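Local coordinates for putative glucoamylase (PDB 4QT9), which probably hydrolyses glucose-containing oligo- or polysaccharides, as a putative glucoamylase with an alpha/alpha toroid fold, at residues R50-D54 against G55-Q59; I166-L169 against W170-D174; G181-N184 against V185-H189. All coordinates share one frame; numbering follows the deposited sequence. Where two conformers were deposited one is given.

Interaction 1 of 3, residues R50-D54 against G55-Q59; sequences RYHVD and GVYPQ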
ATOM      1  N   ARG A  50       8.229  11.407  -0.763  1.00 22.32           N
ATOM      2  CA  ARG A  50       9.181  11.230  -1.848  1.00 22.08           C
ATOM      3  C   ARG A  50      10.646  11.400  -1.405  1.00 27.42           C
ATOM      4  O   ARG A  50      10.938  12.069  -0.401  1.00 26.88           O
ATOM      5  CB  ARG A  50       8.872  12.242  -2.976  1.00 20.05           C
ATOM      6  CG  ARG A  50       9.223  13.715  -2.686  1.00 20.60           C
ATOM      7  CD  ARG A  50       8.466  14.655  -3.600  1.00 23.27           C
ATOM      8  NE  ARG A  50       7.130  14.961  -3.071  1.00 32.10           N
ATOM      9  CZ  ARG A  50       5.968  14.645  -3.638  1.00 36.12           C
ATOM     10  NH1 ARG A  50       5.936  13.960  -4.782  1.00 22.45           N
ATOM     11  NH2 ARG A  50       4.830  15.013  -3.072  1.00 20.74           N
ATOM     12  N   TYR A  51      11.559  10.826  -2.203  1.00 24.34           N
ATOM     13  CA  TYR A  51      13.004  10.947  -2.042  1.00 24.91           C
ATOM     14  C   TYR A  51      13.608  11.200  -3.417  1.00 24.34           C
ATOM     15  O   TYR A  51      13.438  10.382  -4.325  1.00 22.31           O
ATOM     16  CB  TYR A  51      13.624   9.706  -1.369  1.00 27.59           C
ATOM     17  CG  TYR A  51      15.066   9.934  -0.972  1.00 30.50           C
ATOM     18  CD1 TYR A  51      16.095   9.799  -1.900  1.00 33.26           C
ATOM     19  CD2 TYR A  51      15.396  10.328   0.316  1.00 32.53           C
ATOM     20  CE1 TYR A  51      17.412  10.088  -1.564  1.00 36.32           C
ATOM     21  CE2 TYR A  51      16.711  10.613   0.670  1.00 34.96           C
ATOM     22  CZ  TYR A  51      17.721  10.479  -0.270  1.00 48.51           C
ATOM     23  OH  TYR A  51      19.028  10.722   0.096  1.00 54.65           O
ATOM     24  N   HIS A  52      14.237  12.356  -3.590  1.00 20.95           N
ATOM     25  CA  HIS A  52      14.848  12.741  -4.870  1.00 21.79           C
ATOM     26  C   HIS A  52      16.362  12.726  -4.733  1.00 28.16           C
ATOM     27  O   HIS A  52      16.920  13.529  -3.982  1.00 28.80           O
ATOM     28  CB  HIS A  52      14.325  14.120  -5.364  1.00 22.15           C
ATOM     29  CG  HIS A  52      12.838  14.141  -5.654  1.00 24.72           C
ATOM     30  ND1 HIS A  52      12.199  15.299  -6.064  1.00 26.60           N
ATOM     31  CD2 HIS A  52      11.926  13.141  -5.625  1.00 25.66           C
ATOM     32  CE1 HIS A  52      10.942  14.964  -6.283  1.00 25.63           C
ATOM     33  NE2 HIS A  52      10.730  13.673  -6.044  1.00 25.35           N
ATOM     34  N   VAL A  53      17.034  11.790  -5.444  1.00 26.60           N
ATOM     35  CA  VAL A  53      18.502  11.646  -5.410  1.00 28.06           C
ATOM     36  C   VAL A  53      19.174  12.979  -5.835  1.00 34.79           C
ATOM     37  O   VAL A  53      20.209  13.328  -5.292  1.00 33.50           O
ATOM     38  CB  VAL A  53      18.971  10.453  -6.297  1.00 32.08           C
ATOM     39  CG1 VAL A  53      20.498  10.367  -6.376  1.00 32.03           C
ATOM     40  CG2 VAL A  53      18.379   9.128  -5.813  1.00 30.87           C
ATOM     41  N   ASP A  54      18.534  13.734  -6.754  1.00 35.21           N
ATOM     42  CA  ASP A  54      19.013  15.018  -7.297  1.00 37.89           C
ATOM     43  C   ASP A  54      18.961  16.164  -6.282  1.00 45.50           C
ATOM     44  O   ASP A  54      19.604  17.184  -6.515  1.00 47.57           O
ATOM     45  CB  ASP A  54      18.216  15.409  -8.576  1.00 40.34           C
ATOM     46  CG  ASP A  54      16.698  15.279  -8.461  1.00 50.85           C
ATOM     47  OD1 ASP A  54      16.189  14.122  -8.485  1.00 49.99           O
ATOM     48  OD2 ASP A  54      16.015  16.327  -8.422  1.00 56.21           O
ATOM     49  N   GLY A  55      18.196  16.001  -5.188  1.00 41.79           N
ATOM     50  CA  GLY A  55      18.053  16.994  -4.127  1.00 40.48           C
ATOM     51  C   GLY A  55      17.104  18.133  -4.450  1.00 42.36           C
ATOM     52  O   GLY A  55      16.992  19.085  -3.668  1.00 43.26           O
ATOM     53  N   VAL A  56      16.405  18.043  -5.594  1.00 36.33           N
ATOM     54  CA  VAL A  56      15.481  19.077  -6.062  1.00 35.56           C
ATOM     55  C   VAL A  56      14.039  18.638  -5.780  1.00 36.14           C
ATOM     56  O   VAL A  56      13.556  17.642  -6.338  1.00 33.50           O
ATOM     57  CB  VAL A  56      15.678  19.458  -7.560  1.00 40.45           C
ATOM     58  CG1 VAL A  56      14.961  20.764  -7.890  1.00 41.23           C
ATOM     59  CG2 VAL A  56      17.160  19.558  -7.930  1.00 40.49           C
ATOM     60  N   TYR A  57      13.362  19.402  -4.911  1.00 32.30           N
ATOM     61  CA  TYR A  57      11.994  19.159  -4.484  1.00 31.61           C
ATOM     62  C   TYR A  57      11.086  20.315  -4.953  1.00 36.21           C
ATOM     63  O   TYR A  57      11.096  21.390  -4.346  1.00 34.71           O
ATOM     64  CB  TYR A  57      11.944  18.969  -2.950  1.00 32.35           C
ATOM     65  CG  TYR A  57      12.588  17.681  -2.490  1.00 30.87           C
ATOM     66  CD1 TYR A  57      13.967  17.589  -2.325  1.00 30.50           C
ATOM     67  CD2 TYR A  57      11.820  16.543  -2.236  1.00 30.53           C
ATOM     68  CE1 TYR A  57      14.573  16.398  -1.940  1.00 30.09           C
ATOM     69  CE2 TYR A  57      12.412  15.351  -1.817  1.00 31.18           C
ATOM     70  CZ  TYR A  57      13.797  15.276  -1.685  1.00 37.11           C
ATOM     71  OH  TYR A  57      14.405  14.101  -1.279  1.00 32.30           O
ATOM     72  N   PRO A  58      10.293  20.109  -6.033  1.00 34.37           N
ATOM     73  CA  PRO A  58       9.405  21.190  -6.522  1.00 35.05           C
ATOM     74  C   PRO A  58       8.445  21.747  -5.452  1.00 40.28           C
ATOM     75  O   PRO A  58       8.181  22.955  -5.431  1.00 42.01           O
ATOM     76  CB  PRO A  58       8.628  20.512  -7.650  1.00 36.68           C
ATOM     77  CG  PRO A  58       9.539  19.415  -8.118  1.00 40.84           C
ATOM     78  CD  PRO A  58      10.184  18.901  -6.876  1.00 35.81           C
ATOM     79  N   GLN A  59       7.951  20.882  -4.544  1.00 34.28           N
ATOM     80  CA  GLN A  59       7.047  21.313  -3.484  1.00 33.36           C
ATOM     81  C   GLN A  59       7.811  21.639  -2.181  1.00 35.80           C
ATOM     82  O   GLN A  59       7.180  21.991  -1.177  1.00 33.81           O
ATOM     83  CB  GLN A  59       5.969  20.251  -3.234  1.00 34.28           C
ATOM     84  CG  GLN A  59       4.988  20.067  -4.396  1.00 45.28           C
ATOM     85  CD  GLN A  59       3.732  19.365  -3.943  1.00 71.03           C
ATOM     86  OE1 GLN A  59       2.636  19.939  -3.925  1.00 66.26           O
ATOM     87  NE2 GLN A  59       3.865  18.111  -3.532  1.00 70.35           N
TER
HETATM   88  O   HOH W   1      12.632  13.396   1.253  1.00 20.11           O
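H52 and Y57 form the tight half of this contact. Their rings lie in an offset stack, centroids 4.7 Å apart and planes only 9° from parallel, and H52 CB adds a CH-pi contact over the same Y57 ring. One straight hydrogen bond joins the pair, and a second ties the imidazole to V56. The hydroxyl OH of Y57 accepts H52 N at 2.9 Å with an N-H...O angle of 176°. H52 ND1 gives its hydrogen to V56 O at 2.7 Å, with the oxygen in the imidazole plane. H52 CG stands opposite the carbonyl carbon and beside the backbone N (chi1 -63°), which carries the ring out over the following residues. R50 CG reaches the edge of the Y57 ring, 3.7 Å from CE2, and a water bridges R50 O and Y57 OH. The chain reverses here by a type I beta turn from H52 to G55, in which G55 N bonds to H52 O at 3.0 Å; strand 50-52, paired antiparallel with 389-391, ends in this turn, which leads to the loop carrying Y57. G55 takes up a positive phi, and a CB there would clash with D54 O. Replacing Y57 by alanine is likely to leave H52 N without its hydroxyl acceptor and the imidazole without its stacked ring. At the exposed corner the grip is slacker: V56 N makes only a weak, bent bond to D54 OD2 (3.3 Å), an oxygen that also forms a long, weak ion pair with R389. Toward the far end, Q59 NE2 comes within 3.3 Å of R50 NH2, but both are donors and no bond joins them. The guanidinium of R50 is held by a salt bridge from NE to D61, while its NH1 shares the hydroxyl of Y320 with H52 NE2.

Interaction 2 of 3, residues I166-L169 against W170-D174; sequences IDRL and WREVD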
ATOM      1  N   ILE A 166       1.028   0.553  20.710  1.00 19.73           N
ATOM      2  CA  ILE A 166       0.448   0.412  19.381  1.00 17.55           C
ATOM      3  C   ILE A 166      -1.063   0.083  19.505  1.00 24.01           C
ATOM      4  O   ILE A 166      -1.892   0.668  18.774  1.00 23.47           O
ATOM      5  CB  ILE A 166       1.212  -0.655  18.551  1.00 19.87           C
ATOM      6  CG1 ILE A 166       2.562  -0.092  18.064  1.00 20.99           C
ATOM      7  CG2 ILE A 166       0.362  -1.121  17.347  1.00 19.82           C
ATOM      8  CD1 ILE A 166       3.638  -1.116  17.736  1.00 29.03           C
ATOM      9  N   ASP A 167      -1.411  -0.853  20.407  1.00 20.68           N
ATOM     10  CA  ASP A 167      -2.818  -1.230  20.619  1.00 21.57           C
ATOM     11  C   ASP A 167      -3.644  -0.022  21.059  1.00 24.86           C
ATOM     12  O   ASP A 167      -4.771   0.100  20.624  1.00 23.39           O
ATOM     13  CB  ASP A 167      -2.968  -2.382  21.622  1.00 23.60           C
ATOM     14  CG  ASP A 167      -4.374  -3.013  21.603  1.00 26.18           C
ATOM     15  OD1 ASP A 167      -4.770  -3.556  20.559  1.00 29.26           O
ATOM     16  OD2 ASP A 167      -5.056  -2.966  22.629  1.00 25.26           O
ATOM     17  N   ARG A 168      -3.071   0.886  21.865  1.00 24.50           N
ATOM     18  CA  ARG A 168      -3.765   2.111  22.274  1.00 25.28           C
ATOM     19  C   ARG A 168      -4.071   3.005  21.046  1.00 28.30           C
ATOM     20  O   ARG A 168      -5.187   3.516  20.960  1.00 27.55           O
ATOM     21  CB  ARG A 168      -2.970   2.897  23.329  1.00 26.47           C
ATOM     22  CG  ARG A 168      -3.835   3.949  24.026  1.00 46.12           C
ATOM     23  CD  ARG A 168      -3.019   5.026  24.720  1.00 69.20           C
ATOM     24  NE  ARG A 168      -3.636   6.350  24.594  1.00 86.83           N
ATOM     25  CZ  ARG A 168      -3.921   7.153  25.615  1.00110.00           C
ATOM     26  NH1 ARG A 168      -3.643   6.782  26.860  1.00105.33           N
ATOM     27  NH2 ARG A 168      -4.483   8.337  25.401  1.00 96.63           N
ATOM     28  N   LEU A 169      -3.099   3.169  20.091  1.00 22.63           N
ATOM     29  CA  LEU A 169      -3.310   3.973  18.897  1.00 20.86           C
ATOM     30  C   LEU A 169      -4.387   3.364  18.030  1.00 23.48           C
ATOM     31  O   LEU A 169      -5.169   4.115  17.467  1.00 23.14           O
ATOM     32  CB  LEU A 169      -2.012   4.134  18.058  1.00 21.11           C
ATOM     33  CG  LEU A 169      -0.838   4.909  18.728  1.00 26.26           C
ATOM     34  CD1 LEU A 169       0.467   4.689  17.965  1.00 27.20           C
ATOM     35  CD2 LEU A 169      -1.139   6.396  18.862  1.00 28.41           C
ATOM     36  N   TRP A 170      -4.369   2.016  17.866  1.00 19.13           N
ATOM     37  CA  TRP A 170      -5.335   1.215  17.107  1.00 19.25           C
ATOM     38  C   TRP A 170      -6.728   1.409  17.754  1.00 22.06           C
ATOM     39  O   TRP A 170      -7.686   1.723  17.045  1.00 22.53           O
ATOM     40  CB  TRP A 170      -4.894  -0.286  17.081  1.00 17.87           C
ATOM     41  CG  TRP A 170      -5.964  -1.336  16.832  1.00 18.67           C
ATOM     42  CD1 TRP A 170      -6.307  -2.363  17.669  1.00 21.80           C
ATOM     43  CD2 TRP A 170      -6.801  -1.477  15.658  1.00 17.62           C
ATOM     44  NE1 TRP A 170      -7.293  -3.141  17.091  1.00 21.34           N
ATOM     45  CE2 TRP A 170      -7.605  -2.624  15.850  1.00 21.97           C
ATOM     46  CE3 TRP A 170      -6.962  -0.732  14.480  1.00 18.92           C
ATOM     47  CZ2 TRP A 170      -8.510  -3.082  14.875  1.00 20.85           C
ATOM     48  CZ3 TRP A 170      -7.885  -1.168  13.523  1.00 20.60           C
ATOM     49  CH2 TRP A 170      -8.656  -2.323  13.733  1.00 21.17           C
ATOM     50  N   ARG A 171      -6.824   1.302  19.094  1.00 17.18           N
ATOM     51  CA  ARG A 171      -8.119   1.463  19.799  1.00 17.29           C
ATOM     52  C   ARG A 171      -8.672   2.900  19.727  1.00 25.46           C
ATOM     53  O   ARG A 171      -9.882   3.098  19.902  1.00 25.66           O
ATOM     54  CB  ARG A 171      -8.022   1.024  21.257  1.00 19.29           C
ATOM     55  CG  ARG A 171      -7.939  -0.471  21.382  1.00 23.98           C
ATOM     56  CD  ARG A 171      -7.703  -0.912  22.804  1.00 27.33           C
ATOM     57  NE  ARG A 171      -7.790  -2.363  22.860  1.00 32.98           N
ATOM     58  CZ  ARG A 171      -8.908  -3.038  23.106  1.00 42.14           C
ATOM     59  NH1 ARG A 171     -10.032  -2.393  23.391  1.00 27.51           N
ATOM     60  NH2 ARG A 171      -8.907  -4.363  23.082  1.00 27.00           N
ATOM     61  N   GLU A 172      -7.798   3.888  19.443  1.00 24.05           N
ATOM     62  CA  GLU A 172      -8.195   5.290  19.379  0.60 24.04           C
ATOM     63  C   GLU A 172      -8.775   5.675  18.005  1.00 28.42           C
ATOM     64  O   GLU A 172      -9.457   6.701  17.908  1.00 30.55           O
ATOM     65  CB  GLU A 172      -7.022   6.201  19.757  0.60 25.17           C
ATOM     66  CG  GLU A 172      -6.838   6.294  21.262  0.60 39.09           C
ATOM     67  CD  GLU A 172      -5.629   7.064  21.763  0.60 56.62           C
ATOM     68  OE1 GLU A 172      -4.615   7.159  21.029  0.60 34.95           O
ATOM     69  OE2 GLU A 172      -5.688   7.542  22.919  0.60 48.50           O
ATOM     70  N   VAL A 173      -8.570   4.857  16.963  1.00 22.78           N
ATOM     71  CA  VAL A 173      -9.150   5.213  15.640  1.00 21.60           C
ATOM     72  C   VAL A 173     -10.670   5.056  15.660  1.00 25.67           C
ATOM     73  O   VAL A 173     -11.179   3.930  15.775  1.00 22.86           O
ATOM     74  CB  VAL A 173      -8.561   4.473  14.413  1.00 23.68           C
ATOM     75  CG1 VAL A 173      -9.134   5.055  13.117  1.00 22.09           C
ATOM     76  CG2 VAL A 173      -7.036   4.542  14.400  1.00 23.23           C
ATOM     77  N   ASP A 174     -11.394   6.195  15.512  1.00 22.70           N
ATOM     78  CA  ASP A 174     -12.863   6.160  15.521  1.00 22.00           C
ATOM     79  C   ASP A 174     -13.402   5.952  14.090  1.00 25.38           C
ATOM     80  O   ASP A 174     -13.844   6.915  13.437  1.00 23.52           O
ATOM     81  CB  ASP A 174     -13.459   7.422  16.172  1.00 23.29           C
ATOM     82  CG  ASP A 174     -14.966   7.345  16.479  1.00 27.64           C
ATOM     83  OD1 ASP A 174     -15.643   6.426  15.958  1.00 28.31           O
ATOM     84  OD2 ASP A 174     -15.461   8.201  17.226  1.00 26.13           O
TER
HETATM   85  O   HOH W   2      -6.792  -5.223  20.699  1.00 33.03           O
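W170 N to I166 O (3.0 Å, 166° at the hydrogen) and R171 N to D167 O (2.8 Å) continue the i to i+4 ladder of helix 157-172, which slackens at E172, where N has weak bonds to both R168 O and L169 O. Two salt bridges with the same i to i+4 spacing run along the helix surface. In the first, R171 NE meets D167 OD2 at 2.8 Å, in the guanidinium plane and on the syn side of the carboxylate, though 33° out of the carboxylate plane. D167 CG lies trans to the backbone N (chi1 -166°), which swings its carboxylate toward the next turn, where the extended R171 chain passes. A water accepts weakly from R171 NH2 and donates to D167 OD1, which also sits 3.5 Å from W170 CD1 at the indole edge. The second is less certain, holding for one of two modelled E172 conformers: R168 NE and NH2 converge on E172 OE2, each at 2.9 Å through weak, bent bonds, the flat groups nearly perpendicular, while OE1 of that conformer pairs with R107. The buried side is largely nonpolar, W170 NE1 bonding D419 as the polar exception; here helix 157-172 packs among helices of the alpha/alpha toroid, I166 and W170 on 135-152, W170 also on 209-217, and I166 and L169 on 88-104.

Interaction 3 of 3, residues G181-N184 against V185-H189; sequences GGQN and VLYWH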
ATOM      1  N   GLY A 181     -22.574  10.349  10.783  1.00 28.58           N
ATOM      2  CA  GLY A 181     -23.841  10.239  11.503  1.00 28.33           C
ATOM      3  C   GLY A 181     -24.627   8.949  11.302  1.00 29.74           C
ATOM      4  O   GLY A 181     -25.856   8.975  11.373  1.00 30.86           O
ATOM      5  N   GLY A 182     -23.942   7.817  11.139  1.00 22.35           N
ATOM      6  CA  GLY A 182     -24.595   6.511  11.056  1.00 22.19           C
ATOM      7  C   GLY A 182     -25.023   5.992   9.692  1.00 28.44           C
ATOM      8  O   GLY A 182     -25.864   5.095   9.615  1.00 30.28           O
ATOM      9  N   GLN A 183     -24.422   6.473   8.607  1.00 23.97           N
ATOM     10  CA  GLN A 183     -24.770   5.950   7.285  1.00 24.96           C
ATOM     11  C   GLN A 183     -24.118   4.568   7.134  1.00 25.46           C
ATOM     12  O   GLN A 183     -23.217   4.246   7.910  1.00 23.81           O
ATOM     13  CB  GLN A 183     -24.321   6.938   6.175  1.00 27.06           C
ATOM     14  CG  GLN A 183     -24.973   8.328   6.292  1.00 37.35           C
ATOM     15  CD  GLN A 183     -24.625   9.237   5.148  1.00 46.84           C
ATOM     16  OE1 GLN A 183     -24.262   8.792   4.072  1.00 41.95           O
ATOM     17  NE2 GLN A 183     -24.715  10.541   5.352  1.00 46.17           N
ATOM     18  N   ASN A 184     -24.579   3.746   6.196  1.00 21.50           N
ATOM     19  CA  ASN A 184     -23.982   2.411   5.994  1.00 21.79           C
ATOM     20  C   ASN A 184     -22.942   2.454   4.878  1.00 26.32           C
ATOM     21  O   ASN A 184     -23.054   1.789   3.849  1.00 26.29           O
ATOM     22  CB  ASN A 184     -25.060   1.357   5.744  1.00 25.22           C
ATOM     23  CG  ASN A 184     -25.857   1.101   6.990  1.00 38.49           C
ATOM     24  OD1 ASN A 184     -25.310   0.958   8.093  1.00 29.14           O
ATOM     25  ND2 ASN A 184     -27.155   1.105   6.859  1.00 37.75           N
ATOM     26  N   VAL A 185     -21.906   3.263   5.114  1.00 22.97           N
ATOM     27  CA  VAL A 185     -20.788   3.521   4.193  1.00 21.22           C
ATOM     28  C   VAL A 185     -19.726   4.278   4.983  1.00 24.28           C
ATOM     29  O   VAL A 185     -20.057   4.932   5.982  1.00 23.87           O
ATOM     30  CB  VAL A 185     -21.274   4.323   2.941  1.00 24.27           C
ATOM     31  CG1 VAL A 185     -21.727   5.743   3.321  1.00 23.45           C
ATOM     32  CG2 VAL A 185     -20.214   4.350   1.831  1.00 23.73           C
ATOM     33  N   LEU A 186     -18.472   4.219   4.529  1.00 20.80           N
ATOM     34  CA  LEU A 186     -17.386   4.985   5.132  1.00 19.97           C
ATOM     35  C   LEU A 186     -16.973   6.098   4.190  1.00 25.20           C
ATOM     36  O   LEU A 186     -16.790   5.849   3.001  1.00 24.02           O
ATOM     37  CB  LEU A 186     -16.171   4.085   5.449  1.00 19.07           C
ATOM     38  CG  LEU A 186     -16.379   3.046   6.540  1.00 21.92           C
ATOM     39  CD1 LEU A 186     -15.274   2.011   6.504  1.00 21.13           C
ATOM     40  CD2 LEU A 186     -16.474   3.721   7.915  1.00 21.30           C
ATOM     41  N   TYR A 187     -16.825   7.313   4.715  1.00 23.45           N
ATOM     42  CA  TYR A 187     -16.343   8.462   3.944  1.00 23.82           C
ATOM     43  C   TYR A 187     -14.822   8.530   4.039  1.00 27.11           C
ATOM     44  O   TYR A 187     -14.235   8.188   5.072  1.00 24.44           O
ATOM     45  CB  TYR A 187     -16.987   9.765   4.437  1.00 25.47           C
ATOM     46  CG  TYR A 187     -18.408   9.930   3.953  1.00 28.36           C
ATOM     47  CD1 TYR A 187     -19.465   9.271   4.584  1.00 30.07           C
ATOM     48  CD2 TYR A 187     -18.704  10.745   2.866  1.00 30.08           C
ATOM     49  CE1 TYR A 187     -20.775   9.403   4.128  1.00 30.63           C
ATOM     50  CE2 TYR A 187     -20.011  10.878   2.395  1.00 31.73           C
ATOM     51  CZ  TYR A 187     -21.045  10.218   3.040  1.00 38.03           C
ATOM     52  OH  TYR A 187     -22.332  10.370   2.601  1.00 36.59           O
ATOM     53  N   TRP A 188     -14.171   8.947   2.946  1.00 25.71           N
ATOM     54  CA  TRP A 188     -12.726   9.025   2.866  1.00 25.12           C
ATOM     55  C   TRP A 188     -12.144  10.075   3.830  1.00 27.32           C
ATOM     56  O   TRP A 188     -11.136   9.802   4.497  1.00 26.96           O
ATOM     57  CB  TRP A 188     -12.315   9.368   1.408  1.00 24.35           C
ATOM     58  CG  TRP A 188     -10.902   9.008   1.050  1.00 25.27           C
ATOM     59  CD1 TRP A 188      -9.762   9.393   1.703  1.00 27.95           C
ATOM     60  CD2 TRP A 188     -10.471   8.316  -0.136  1.00 25.39           C
ATOM     61  NE1 TRP A 188      -8.652   8.928   1.037  1.00 27.11           N
ATOM     62  CE2 TRP A 188      -9.056   8.295  -0.116  1.00 29.39           C
ATOM     63  CE3 TRP A 188     -11.149   7.713  -1.220  1.00 26.92           C
ATOM     64  CZ2 TRP A 188      -8.306   7.653  -1.111  1.00 28.99           C
ATOM     65  CZ3 TRP A 188     -10.409   7.042  -2.180  1.00 28.97           C
ATOM     66  CH2 TRP A 188      -9.004   7.013  -2.122  1.00 29.51           C
ATOM     67  N   HIS A 189     -12.771  11.278   3.874  1.00 21.39           N
ATOM     68  CA  HIS A 189     -12.284  12.416   4.649  1.00 20.66           C
ATOM     69  C   HIS A 189     -13.247  13.047   5.614  1.00 25.95           C
ATOM     70  O   HIS A 189     -14.466  13.017   5.446  1.00 25.51           O
ATOM     71  CB  HIS A 189     -11.842  13.562   3.718  1.00 21.42           C
ATOM     72  CG  HIS A 189     -11.156  13.137   2.464  1.00 23.81           C
ATOM     73  ND1 HIS A 189     -11.871  12.894   1.310  1.00 25.66           N
ATOM     74  CD2 HIS A 189      -9.837  12.995   2.205  1.00 24.34           C
ATOM     75  CE1 HIS A 189     -10.963  12.616   0.388  1.00 24.52           C
ATOM     76  NE2 HIS A 189      -9.734  12.629   0.895  1.00 24.25           N
TER
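Q183 and Y187 are joined by a side-chain hydrogen bond: the hydroxyl OH of Y187 donates to Q183 OE1 at 2.9 Å. The amide and the ring stand almost perpendicular, 85° apart, and OE1 approaches at the ring edge, 3.5 Å from Y187 CE1. At the oxygen, the C=O...O angle is 117° and the hydroxyl is tilted 29° from the carbonyl plane, so the bond arrives well to the side of the C=O direction. Q183 can span the distance because its chain is extended beyond CG. Among backbone polar contacts, V185 N makes a weak, bent bond to Q183 O at 3.2 Å; that oxygen also accepts from R179 NE. N184 alone lies between them, at the centre of a tight bend that resembles an inverse gamma turn, though the bond closing it is weak. The segment belongs to the irregular connection between helix 157-172 and strand 189-190, in an alpha/alpha toroid, where helices are joined by long loops. Nonpolar contact is lighter: V185 CG1 comes 4.0 Å from Q183 CB, beside the start of the glutamine chain. Beyond the two segments, V185 touches P201 and Y212, while N184 rests on helix 225-232 and its OD1 takes a weak hydrogen bond from R179.

How the interactions relate
All three contacts are local and lie about 20 to 22 Å from the centre of the chain. Interaction 1 is the most surface-bound, with H52 its one buried residue, and combines ring stacking with straight hydrogen bonds beside a strand. Interaction 2 is partly buried and helical: paired charges line its outer side, nonpolar residues its inner side. Interaction 3 is also partly buried but rests on one side-chain hydrogen bond in a loop. Interactions 2 and 3 follow one another in the chain, with nearest atoms about 7 Å apart, and both border helix 209-217. Interaction 1 lies apart, its centre 33 Å and 36 Å from theirs.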